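Local coordinates for protein glucose-6-phosphate 1-dehydrogenase (Kluyveromyces lactis, PDB 7E6I) that catalyses the NADP+-dependent oxidation of glucose 6-phosphate to 6-phosphogluconolactone, the first step of the oxidative pentose phosphate pathway, at residues A28-Y33 against A75-F80; P116-Y121 against L140-G145; L252-R257 against E326-V331; D284-Q289 against Q457-P462. All coordinates share one frame; numbering follows the deposited sequence.

Interaction 1. Residues A28-Y33 against A75-F80; sequences ALFGLY and AKVNEF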
# COMPACT_ATOMS: atom_id res chain seq x y z
N ALA A 28 5.67 -15.24 0.00
CA ALA A 28 4.91 -14.86 -1.18
C ALA A 28 5.37 -15.65 -2.40
O ALA A 28 4.55 -16.08 -3.22
CB ALA A 28 5.02 -13.36 -1.45
N LEU A 29 6.68 -15.81 -2.55
CA LEU A 29 7.19 -16.63 -3.64
C LEU A 29 6.63 -18.04 -3.56
O LEU A 29 6.30 -18.65 -4.59
CB LEU A 29 8.72 -16.68 -3.61
CG LEU A 29 9.43 -15.52 -4.28
CD1 LEU A 29 10.92 -15.61 -4.03
CD2 LEU A 29 9.13 -15.56 -5.76
N PHE A 30 6.50 -18.58 -2.35
CA PHE A 30 5.99 -19.93 -2.21
C PHE A 30 4.52 -20.00 -2.60
O PHE A 30 4.10 -20.89 -3.34
CB PHE A 30 6.18 -20.43 -0.78
CG PHE A 30 5.45 -21.71 -0.50
CD1 PHE A 30 5.73 -22.86 -1.24
CD2 PHE A 30 4.45 -21.76 0.46
CE1 PHE A 30 5.05 -24.04 -1.00
CE2 PHE A 30 3.77 -22.93 0.71
CZ PHE A 30 4.06 -24.08 -0.03
N GLY A 31 3.71 -19.06 -2.09
CA GLY A 31 2.30 -19.03 -2.45
C GLY A 31 2.08 -19.03 -3.94
O GLY A 31 1.24 -19.76 -4.46
N LEU A 32 2.84 -18.20 -4.66
CA LEU A 32 2.78 -18.21 -6.11
C LEU A 32 3.13 -19.59 -6.65
O LEU A 32 2.49 -20.08 -7.59
CB LEU A 32 3.73 -17.16 -6.68
CG LEU A 32 3.23 -15.72 -6.74
CD1 LEU A 32 4.38 -14.77 -7.06
CD2 LEU A 32 2.15 -15.59 -7.77
N TYR A 33 4.15 -20.24 -6.07
CA TYR A 33 4.55 -21.57 -6.53
C TYR A 33 3.49 -22.61 -6.18
O TYR A 33 3.07 -23.40 -7.04
CB TYR A 33 5.91 -21.97 -5.93
CG TYR A 33 6.33 -23.37 -6.32
CD1 TYR A 33 6.95 -23.62 -7.55
CD2 TYR A 33 6.09 -24.46 -5.48
CE1 TYR A 33 7.33 -24.91 -7.92
CE2 TYR A 33 6.46 -25.75 -5.85
CZ TYR A 33 7.08 -25.96 -7.07
OH TYR A 33 7.46 -27.23 -7.45
N ALA A 75 4.63 -31.77 -0.28
CA ALA A 75 5.64 -31.95 -1.32
C ALA A 75 5.98 -30.62 -1.98
O ALA A 75 7.14 -30.38 -2.33
CB ALA A 75 5.16 -32.96 -2.36
N LYS A 76 4.99 -29.74 -2.13
CA LYS A 76 5.26 -28.42 -2.70
C LYS A 76 6.20 -27.61 -1.81
O LYS A 76 7.09 -26.91 -2.31
CB LYS A 76 3.95 -27.66 -2.92
CG LYS A 76 2.88 -28.44 -3.69
CD LYS A 76 2.71 -27.90 -5.11
CE LYS A 76 1.28 -28.13 -5.60
NZ LYS A 76 0.29 -27.85 -4.51
N VAL A 77 6.03 -27.69 -0.49
CA VAL A 77 6.94 -26.99 0.42
C VAL A 77 8.37 -27.42 0.16
O VAL A 77 9.26 -26.59 -0.06
CB VAL A 77 6.54 -27.23 1.89
CG1 VAL A 77 7.68 -26.81 2.81
CG2 VAL A 77 5.26 -26.49 2.23
N ASN A 78 8.62 -28.74 0.15
CA ASN A 78 9.98 -29.23 -0.07
C ASN A 78 10.42 -28.98 -1.50
O ASN A 78 11.60 -28.67 -1.74
CB ASN A 78 10.06 -30.71 0.28
CG ASN A 78 9.58 -31.01 1.68
OD1 ASN A 78 9.96 -30.35 2.64
ND2 ASN A 78 8.72 -32.01 1.79
N GLU A 79 9.51 -29.12 -2.45
CA GLU A 79 9.80 -28.75 -3.83
C GLU A 79 10.34 -27.32 -3.91
O GLU A 79 11.40 -27.07 -4.49
CB GLU A 79 8.53 -28.87 -4.67
CG GLU A 79 8.39 -30.13 -5.46
CD GLU A 79 7.06 -30.19 -6.16
OE1 GLU A 79 6.03 -29.96 -5.48
OE2 GLU A 79 7.04 -30.44 -7.38
N PHE A 80 9.61 -26.38 -3.30
CA PHE A 80 9.98 -24.97 -3.35
C PHE A 80 11.34 -24.73 -2.70
O PHE A 80 12.21 -24.06 -3.28
CB PHE A 80 8.89 -24.14 -2.67
CG PHE A 80 9.23 -22.69 -2.54
CD1 PHE A 80 9.21 -21.86 -3.65
CD2 PHE A 80 9.57 -22.15 -1.31
CE1 PHE A 80 9.52 -20.52 -3.54
CE2 PHE A 80 9.88 -20.81 -1.19
CZ PHE A 80 9.86 -20.00 -2.31
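F80 lays its ring against the root of the F30 side chain, across the gap between two helices. CB of F30 stands 3.9 Å from the centroid of the F80 ring and over its face, a CH-pi contact, while CA of F30 sits above the ring centre. The two phenyl rings meet obliquely, centroids 5.5 Å apart and planes at 54°, with F30 CD1 3.7 Å from F80 CB. The far corner of the F80 ring, CZ, reaches CB of L29 at 3.7 Å. F30 in turn sends its own CZ to 3.5 Å from V77 CG2, while the carbonyl O of K76 lies at the edge of the F30 ring, near CE1. Y33 slides past F80 in the opposite direction, its CD2 4.0 Å from F80 CB, and carries its hydroxyl out to E79, whose side chain it crosses at about a right angle.

In F30, Y33 and F80 CG stands anti to the backbone N (174° for F80), which places it for the ring to reach the other helix. Large flat side chains suit the place because the short helix segments stay 10.2 Å apart at their axes, crossing at 123°. The aromatic part is buried; E79 lies exposed at the border, and K76 leads its amine away to a weak hydrogen bond with R34 O.

Farther out, L29 and F80 rest on I44 of strand 43-48, and L29 also reaches I11 and I13 of strand 10-14, so helices 19-34 and 74-83 pack together against the parallel sheet of the Rossmann-type domain, with helix 414-423 covering A28 and L32.

Interaction 2. Residues P116-Y121 against L140-G145; sequences PHRLFY and LYTESG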
# COMPACT_ATOMS: atom_id res chain seq x y z
N PRO A 116 18.74 -13.52 -20.72
CA PRO A 116 18.57 -13.60 -19.27
C PRO A 116 17.35 -12.81 -18.80
O PRO A 116 17.13 -11.67 -19.23
CB PRO A 116 19.88 -13.01 -18.72
CG PRO A 116 20.84 -13.04 -19.86
CD PRO A 116 20.04 -12.95 -21.12
N HIS A 117 16.55 -13.43 -17.94
CA HIS A 117 15.41 -12.78 -17.29
C HIS A 117 15.69 -12.78 -15.79
O HIS A 117 15.64 -13.84 -15.15
CB HIS A 117 14.10 -13.51 -17.57
CG HIS A 117 13.64 -13.41 -18.99
ND1 HIS A 117 12.65 -14.23 -19.50
CD2 HIS A 117 14.02 -12.60 -20.01
CE1 HIS A 117 12.44 -13.93 -20.77
NE2 HIS A 117 13.26 -12.94 -21.10
N ARG A 118 15.98 -11.61 -15.22
CA ARG A 118 16.44 -11.52 -13.84
C ARG A 118 15.60 -10.52 -13.04
O ARG A 118 15.45 -9.36 -13.44
CB ARG A 118 17.92 -11.11 -13.79
CG ARG A 118 18.81 -12.01 -14.62
CD ARG A 118 20.25 -11.55 -14.62
NE ARG A 118 21.09 -12.43 -15.43
CZ ARG A 118 22.18 -12.03 -16.06
NH1 ARG A 118 22.57 -10.76 -15.98
NH2 ARG A 118 22.89 -12.89 -16.76
N LEU A 119 15.06 -10.99 -11.91
CA LEU A 119 14.36 -10.14 -10.97
C LEU A 119 15.21 -10.00 -9.71
O LEU A 119 15.67 -11.01 -9.16
CB LEU A 119 12.97 -10.72 -10.63
CG LEU A 119 12.05 -9.92 -9.69
CD1 LEU A 119 11.64 -8.61 -10.35
CD2 LEU A 119 10.79 -10.71 -9.27
N PHE A 120 15.46 -8.77 -9.29
CA PHE A 120 16.16 -8.47 -8.05
C PHE A 120 15.17 -7.86 -7.07
O PHE A 120 14.71 -6.73 -7.27
CB PHE A 120 17.33 -7.52 -8.30
CG PHE A 120 18.36 -8.09 -9.22
CD1 PHE A 120 19.31 -8.99 -8.74
CD2 PHE A 120 18.39 -7.74 -10.56
CE1 PHE A 120 20.27 -9.52 -9.59
CE2 PHE A 120 19.34 -8.26 -11.41
CZ PHE A 120 20.28 -9.16 -10.93
N TYR A 121 14.84 -8.59 -6.01
CA TYR A 121 13.99 -8.07 -4.94
C TYR A 121 14.89 -7.52 -3.83
O TYR A 121 15.65 -8.27 -3.22
CB TYR A 121 13.06 -9.16 -4.39
CG TYR A 121 11.91 -8.61 -3.59
CD1 TYR A 121 12.13 -7.88 -2.41
CD2 TYR A 121 10.60 -8.79 -4.01
CE1 TYR A 121 11.08 -7.35 -1.69
CE2 TYR A 121 9.53 -8.27 -3.29
CZ TYR A 121 9.78 -7.55 -2.13
OH TYR A 121 8.71 -7.03 -1.41
N LEU A 140 26.47 -6.55 -12.64
CA LEU A 140 25.52 -7.61 -12.99
C LEU A 140 24.39 -7.07 -13.87
O LEU A 140 23.21 -7.30 -13.61
CB LEU A 140 24.94 -8.22 -11.72
CG LEU A 140 24.67 -9.72 -11.63
CD1 LEU A 140 24.27 -10.05 -10.20
CD2 LEU A 140 23.61 -10.19 -12.61
N TYR A 141 24.74 -6.35 -14.93
CA TYR A 141 23.76 -5.80 -15.86
C TYR A 141 24.11 -6.25 -17.27
O TYR A 141 25.22 -6.00 -17.74
CB TYR A 141 23.75 -4.27 -15.76
CG TYR A 141 22.63 -3.60 -16.52
CD1 TYR A 141 22.79 -3.24 -17.86
CD2 TYR A 141 21.41 -3.33 -15.90
CE1 TYR A 141 21.77 -2.64 -18.55
CE2 TYR A 141 20.38 -2.71 -16.59
CZ TYR A 141 20.57 -2.37 -17.91
OH TYR A 141 19.55 -1.77 -18.58
N THR A 142 23.17 -6.91 -17.95
CA THR A 142 23.39 -7.34 -19.33
C THR A 142 22.48 -6.55 -20.27
O THR A 142 21.25 -6.60 -20.13
CB THR A 142 23.16 -8.85 -19.51
OG1 THR A 142 23.18 -9.17 -20.90
CG2 THR A 142 21.85 -9.29 -18.90
N GLU A 143 23.08 -5.84 -21.23
CA GLU A 143 22.32 -5.13 -22.25
C GLU A 143 21.60 -6.07 -23.21
O GLU A 143 20.84 -5.60 -24.06
CB GLU A 143 23.24 -4.19 -23.03
CG GLU A 143 23.24 -2.74 -22.51
CD GLU A 143 24.10 -1.80 -23.36
OE1 GLU A 143 24.46 -0.70 -22.87
OE2 GLU A 143 24.43 -2.15 -24.52
N SER A 144 21.81 -7.38 -23.08
CA SER A 144 21.17 -8.38 -23.93
C SER A 144 20.22 -9.29 -23.16
O SER A 144 19.83 -10.34 -23.67
CB SER A 144 22.25 -9.21 -24.63
OG SER A 144 22.54 -10.35 -23.84
N GLY A 145 19.86 -8.92 -21.94
CA GLY A 145 18.78 -9.57 -21.23
C GLY A 145 17.87 -8.50 -20.69
O GLY A 145 18.05 -7.32 -21.03
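With its CG anti to the carbonyl carbon (chi1 -54°) and its chain extended from there to NE, R118 reaches T142, whose OG1 is anti to the backbone N (chi1 171°) and whose CG2 therefore takes the crowded position facing the arginine. NH1 of R118 comes within 3.3 Å of T142 CG2, the two side chains crossing at about a right angle, and lies 3.6 Å from L140 CD2. Threonine serves both sides: the methyl packs, while OG1 accepts from S144 N at 3.1 Å, an ST turn within the type I turn from T142 to G145.

These residues close a beta-alpha-beta crossover of the NAD-binding domain, in which strand 117-122 leads through helix 126-139 to the neighbouring parallel strand 146-152; L140 is where the chain leaves the helix. Its CD2 also meets the edge of the F120 ring, 3.9 Å from CZ. The guanidinium has P116 CB over one face, and its charge is paired with E108 of helix 94-110 through NH2.

At the solvent end P116 CG touches T142 CG2 at 4.0 Å. G145 brings its CA to 3.3 Å from P116 O, where a side-chain carbon would collide with that oxygen, which makes glycine the fitting residue.

Interaction 3. Residues L252-R257 against E326-V331; sequences LLTMER and ERWDGV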
# COMPACT_ATOMS: atom_id res chain seq x y z
N LEU A 252 -6.83 6.35 -6.69
CA LEU A 252 -7.64 5.44 -7.48
C LEU A 252 -9.12 5.85 -7.48
O LEU A 252 -9.83 5.55 -8.45
CB LEU A 252 -7.48 4.03 -6.94
CG LEU A 252 -6.06 3.50 -7.08
CD1 LEU A 252 -5.85 2.24 -6.24
CD2 LEU A 252 -5.76 3.25 -8.56
N LEU A 253 -9.60 6.51 -6.42
CA LEU A 253 -11.00 6.92 -6.35
C LEU A 253 -11.29 8.22 -7.09
O LEU A 253 -12.46 8.48 -7.41
CB LEU A 253 -11.42 7.12 -4.89
CG LEU A 253 -11.42 5.89 -3.99
CD1 LEU A 253 -11.47 6.33 -2.51
CD2 LEU A 253 -12.57 4.95 -4.33
N THR A 254 -10.27 9.04 -7.34
CA THR A 254 -10.50 10.36 -7.91
C THR A 254 -9.94 10.54 -9.32
O THR A 254 -10.32 11.52 -9.98
CB THR A 254 -9.91 11.46 -7.00
OG1 THR A 254 -8.51 11.21 -6.81
CG2 THR A 254 -10.58 11.50 -5.63
N MET A 255 -9.06 9.66 -9.79
CA MET A 255 -8.47 9.88 -11.11
C MET A 255 -9.53 9.78 -12.19
O MET A 255 -10.61 9.22 -11.99
CB MET A 255 -7.38 8.86 -11.42
CG MET A 255 -7.89 7.43 -11.55
SD MET A 255 -6.58 6.20 -11.52
CE MET A 255 -6.60 5.73 -13.26
N GLU A 256 -9.19 10.31 -13.37
CA GLU A 256 -10.00 10.07 -14.56
C GLU A 256 -9.66 8.71 -15.16
O GLU A 256 -8.71 8.03 -14.76
CB GLU A 256 -9.77 11.15 -15.61
CG GLU A 256 -10.04 12.57 -15.12
CD GLU A 256 -11.51 12.84 -14.81
OE1 GLU A 256 -12.39 12.37 -15.57
OE2 GLU A 256 -11.78 13.52 -13.79
N ARG A 257 -10.47 8.31 -16.14
CA ARG A 257 -10.35 6.99 -16.73
C ARG A 257 -9.10 6.91 -17.59
O ARG A 257 -8.85 7.80 -18.40
CB ARG A 257 -11.60 6.67 -17.57
CG ARG A 257 -11.54 5.37 -18.38
CD ARG A 257 -12.58 5.35 -19.52
NE ARG A 257 -13.92 5.48 -18.97
CZ ARG A 257 -14.70 4.45 -18.63
NH1 ARG A 257 -14.28 3.20 -18.84
NH2 ARG A 257 -15.91 4.67 -18.10
N GLU A 326 -12.57 19.74 -12.70
CA GLU A 326 -13.99 19.81 -13.04
C GLU A 326 -14.81 18.76 -12.29
O GLU A 326 -15.95 19.03 -11.90
CB GLU A 326 -14.16 19.65 -14.54
CG GLU A 326 -15.60 19.75 -14.96
CD GLU A 326 -15.73 20.18 -16.40
OE1 GLU A 326 -15.53 19.32 -17.29
OE2 GLU A 326 -16.05 21.37 -16.62
N ARG A 327 -14.24 17.56 -12.09
CA ARG A 327 -15.01 16.49 -11.45
C ARG A 327 -15.18 16.75 -9.95
O ARG A 327 -16.24 16.44 -9.39
CB ARG A 327 -14.34 15.13 -11.68
CG ARG A 327 -15.05 13.96 -10.99
CD ARG A 327 -14.42 12.61 -11.35
NE ARG A 327 -14.26 12.52 -12.79
CZ ARG A 327 -15.22 12.13 -13.62
NH1 ARG A 327 -16.41 11.76 -13.14
NH2 ARG A 327 -15.00 12.12 -14.93
N TRP A 328 -14.17 17.34 -9.30
CA TRP A 328 -14.10 17.32 -7.84
C TRP A 328 -14.19 18.68 -7.18
O TRP A 328 -14.14 18.77 -5.95
CB TRP A 328 -12.82 16.62 -7.38
CG TRP A 328 -12.83 15.16 -7.76
CD1 TRP A 328 -11.97 14.52 -8.60
CD2 TRP A 328 -13.75 14.18 -7.30
NE1 TRP A 328 -12.29 13.19 -8.69
CE2 TRP A 328 -13.39 12.95 -7.90
CE3 TRP A 328 -14.85 14.21 -6.42
CZ2 TRP A 328 -14.09 11.77 -7.67
CZ3 TRP A 328 -15.55 13.02 -6.18
CH2 TRP A 328 -15.17 11.82 -6.82
N ASP A 329 -14.34 19.74 -7.96
CA ASP A 329 -14.24 21.08 -7.43
C ASP A 329 -15.24 21.32 -6.30
O ASP A 329 -16.45 21.22 -6.49
CB ASP A 329 -14.46 22.07 -8.56
CG ASP A 329 -14.30 23.47 -8.12
OD1 ASP A 329 -13.29 23.76 -7.45
OD2 ASP A 329 -15.20 24.26 -8.41
N GLY A 330 -14.73 21.66 -5.12
CA GLY A 330 -15.59 21.92 -3.99
C GLY A 330 -16.06 20.70 -3.20
O GLY A 330 -16.77 20.87 -2.20
N VAL A 331 -15.69 19.49 -3.59
CA VAL A 331 -16.04 18.31 -2.81
C VAL A 331 -15.05 18.18 -1.67
O VAL A 331 -13.84 18.03 -1.91
CB VAL A 331 -16.06 17.04 -3.67
CG1 VAL A 331 -16.44 15.84 -2.83
CG2 VAL A 331 -17.03 17.19 -4.83
O HOH W 1 -11.93 16.36 -14.11
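W328 and T254 make the tight half of this contact. The indole NE1 donates to the carbonyl O of T254 at 2.9 Å, with the oxygen close to the ring plane and the N-H directed at a lone pair. The methyl CG2 of T254 lies over one face of the indole, 4.2 Å from the centroid of the five-membered ring, a CH-pi contact. R327 CG covers the opposite face toward the rim, so the indole is held from both sides. T254 turns its hydroxyl elsewhere, to L250 O. W207, whose ring meets that of W328, donates to L253 O.

The other half is ionic and partly open. E256 and R327 reach toward each other tip to tip, the arginine side-on: NH2 binds OE1 at 2.7 Å on its syn lone pair, and NE binds OE2 at 2.9 Å, with the planes of the two groups 36° apart. A bend in E256 (chi2 -67°) carries its CD back toward the guanidinium. A water donates to E256 OE2 and accepts from R327 N over a long 3.3 Å. R327 also gives NH1 to W207 O. An alanine in place of R327 would probably leave the E256 carboxylate without its charged mate, W207 O without this donor and one face of W328 less well covered.

The last carbonyls of helix 236-254, of L253 and T254, each accept a tryptophan N-H, and this helix carries the presumed catalytic H245. A neutral donor suits the buried side, whereas the charge pair, likely weakened by solvent, is kept where water can reach it.

Interaction 4. Residues D284-Q289 against Q457-P462; sequences DILIGQ and QPKIYP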
# COMPACT_ATOMS: atom_id res chain seq x y z
N ASP A 284 -6.87 22.97 8.45
CA ASP A 284 -7.96 22.02 8.23
C ASP A 284 -7.52 20.61 8.61
O ASP A 284 -7.50 19.68 7.80
CB ASP A 284 -8.43 22.08 6.78
CG ASP A 284 -9.69 21.28 6.58
OD1 ASP A 284 -10.41 21.10 7.58
OD2 ASP A 284 -9.95 20.84 5.43
N ILE A 285 -7.20 20.45 9.89
CA ILE A 285 -6.46 19.30 10.40
C ILE A 285 -6.94 18.95 11.80
O ILE A 285 -7.37 19.81 12.57
CB ILE A 285 -4.95 19.62 10.37
CG1 ILE A 285 -4.29 18.79 9.31
CG2 ILE A 285 -4.28 19.51 11.75
CD1 ILE A 285 -4.01 19.60 8.09
N LEU A 286 -6.88 17.66 12.13
CA LEU A 286 -7.24 17.16 13.46
C LEU A 286 -6.17 16.16 13.86
O LEU A 286 -6.04 15.10 13.25
CB LEU A 286 -8.62 16.52 13.46
CG LEU A 286 -9.45 16.58 14.74
CD1 LEU A 286 -9.91 15.20 15.17
CD2 LEU A 286 -8.68 17.26 15.86
N ILE A 287 -5.41 16.50 14.89
CA ILE A 287 -4.15 15.84 15.20
C ILE A 287 -4.22 15.33 16.64
O ILE A 287 -4.67 16.05 17.53
CB ILE A 287 -2.99 16.83 14.97
CG1 ILE A 287 -2.09 16.32 13.86
CG2 ILE A 287 -2.27 17.27 16.20
CD1 ILE A 287 -2.85 16.28 12.57
N GLY A 288 -3.85 14.07 16.84
CA GLY A 288 -4.04 13.43 18.14
C GLY A 288 -2.89 12.49 18.46
O GLY A 288 -2.20 11.98 17.58
N GLN A 289 -2.69 12.29 19.76
CA GLN A 289 -1.68 11.38 20.32
C GLN A 289 -2.36 10.54 21.39
O GLN A 289 -3.16 11.06 22.16
CB GLN A 289 -0.47 12.15 20.91
CG GLN A 289 0.67 11.27 21.39
CD GLN A 289 1.75 12.05 22.13
OE1 GLN A 289 1.76 12.11 23.37
NE2 GLN A 289 2.65 12.67 21.37
N GLN A 457 0.51 21.02 19.39
CA GLN A 457 0.56 19.89 20.30
C GLN A 457 -0.61 18.97 20.00
O GLN A 457 -1.75 19.45 19.98
CB GLN A 457 0.51 20.35 21.75
CG GLN A 457 -0.05 19.32 22.73
CD GLN A 457 0.98 18.26 23.11
OE1 GLN A 457 2.18 18.54 23.21
NE2 GLN A 457 0.51 17.01 23.30
N PRO A 458 -0.39 17.69 19.70
CA PRO A 458 -1.53 16.80 19.47
C PRO A 458 -2.42 16.72 20.69
O PRO A 458 -1.95 16.68 21.83
CB PRO A 458 -0.88 15.44 19.16
CG PRO A 458 0.55 15.58 19.59
CD PRO A 458 0.89 17.03 19.41
N LYS A 459 -3.72 16.75 20.45
CA LYS A 459 -4.66 16.48 21.52
C LYS A 459 -4.56 15.01 21.93
O LYS A 459 -4.29 14.14 21.11
CB LYS A 459 -6.07 16.85 21.07
CG LYS A 459 -7.01 15.68 20.96
CD LYS A 459 -8.41 16.13 20.50
CE LYS A 459 -8.36 17.26 19.46
NZ LYS A 459 -9.73 17.56 18.94
N ILE A 460 -4.73 14.74 23.23
CA ILE A 460 -4.57 13.40 23.77
C ILE A 460 -5.90 12.66 23.66
O ILE A 460 -6.97 13.26 23.83
CB ILE A 460 -4.08 13.44 25.22
CG1 ILE A 460 -2.77 14.22 25.30
CG2 ILE A 460 -3.85 12.05 25.78
CD1 ILE A 460 -1.61 13.47 24.66
N TYR A 461 -5.85 11.36 23.35
CA TYR A 461 -7.07 10.56 23.28
C TYR A 461 -6.77 9.22 23.92
O TYR A 461 -5.66 8.71 23.79
CB TYR A 461 -7.60 10.36 21.84
CG TYR A 461 -6.69 9.59 20.90
CD1 TYR A 461 -5.69 10.23 20.19
CD2 TYR A 461 -6.85 8.22 20.72
CE1 TYR A 461 -4.85 9.54 19.33
CE2 TYR A 461 -6.02 7.52 19.87
CZ TYR A 461 -5.02 8.19 19.17
OH TYR A 461 -4.18 7.50 18.31
N PRO A 462 -7.73 8.64 24.64
CA PRO A 462 -7.44 7.40 25.36
C PRO A 462 -7.27 6.23 24.41
O PRO A 462 -8.03 6.08 23.45
CB PRO A 462 -8.66 7.22 26.27
CG PRO A 462 -9.74 7.98 25.58
CD PRO A 462 -9.09 9.13 24.88
O HOH W 2 1.62 14.58 24.23
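Q289 and I460 lie side by side and point the same way, on one face of a parallel strand pair, with Q289 OE1 3.9 Å from I460 CD1. Q289 holds CG anti to the backbone N and runs extended, crossing the ring of P458 obliquely, CB to CB at 3.7 Å. I287 CG2 packs against P458 as well, so the proline offers its apolar ring to both neighbours. OE1 of Q289 accepts at 2.6 Å from a water that also links to Q457 NE2, and its NE2 donates to S311 O and C313 O.

Y461 comes in edge-on. Its CG sits between the backbone N and the carbonyl carbon (chi1 64°), and CE1 approaches G288 C at 3.6 Å in the ring plane. A side chain at G288 would press on this ring, so glycine suits the position. K459 brings NZ to 3.3 Å from L286 CD2, while its ammonium is bonded to D469 O.

Between the side chains, K459 N donates to I287 O (3.1 Å), Q289 N to K459 O (2.8 Å) and Y461 N to Q289 O (3.0 Å), adding 459-462 as an edge strand of the mixed sheet. The hydroxyl of Y461 meets K339 O and T315 OG1, and K339 lines the glucose 6-phosphate pocket. A phenylalanine in place of Y461 would probably leave K339 O and T315 OG1 without this partner and the ring freer to shift.

The chemistry is therefore that of a sheet margin: backbone bonds fix the register, and long polar side chains spend their ends on carbonyls and water while their carbons pack.

In the fold
Interactions 1 and 2 belong to the NAD-binding domain and interactions 3 and 4 to the C-terminal domain; interactions 1 and 4 lie on opposite sides of the chain's centre, about 45 Å apart between centres. Interaction 1 is a buried, almost wholly apolar helix pair. Interaction 2, partly buried, has no hydrogen bond across it and relies on packing where a helix-to-strand loop meets the start of an interior strand. Interaction 3 is buried round the indole, with its salt bridge on the more open side, whereas interaction 4 is mainly backbone pairing at a sheet edge. Segments of interactions 3 and 4 alternate along the chain, and strand 316-321, adjoining 285-291, leads into the 326-331 loop.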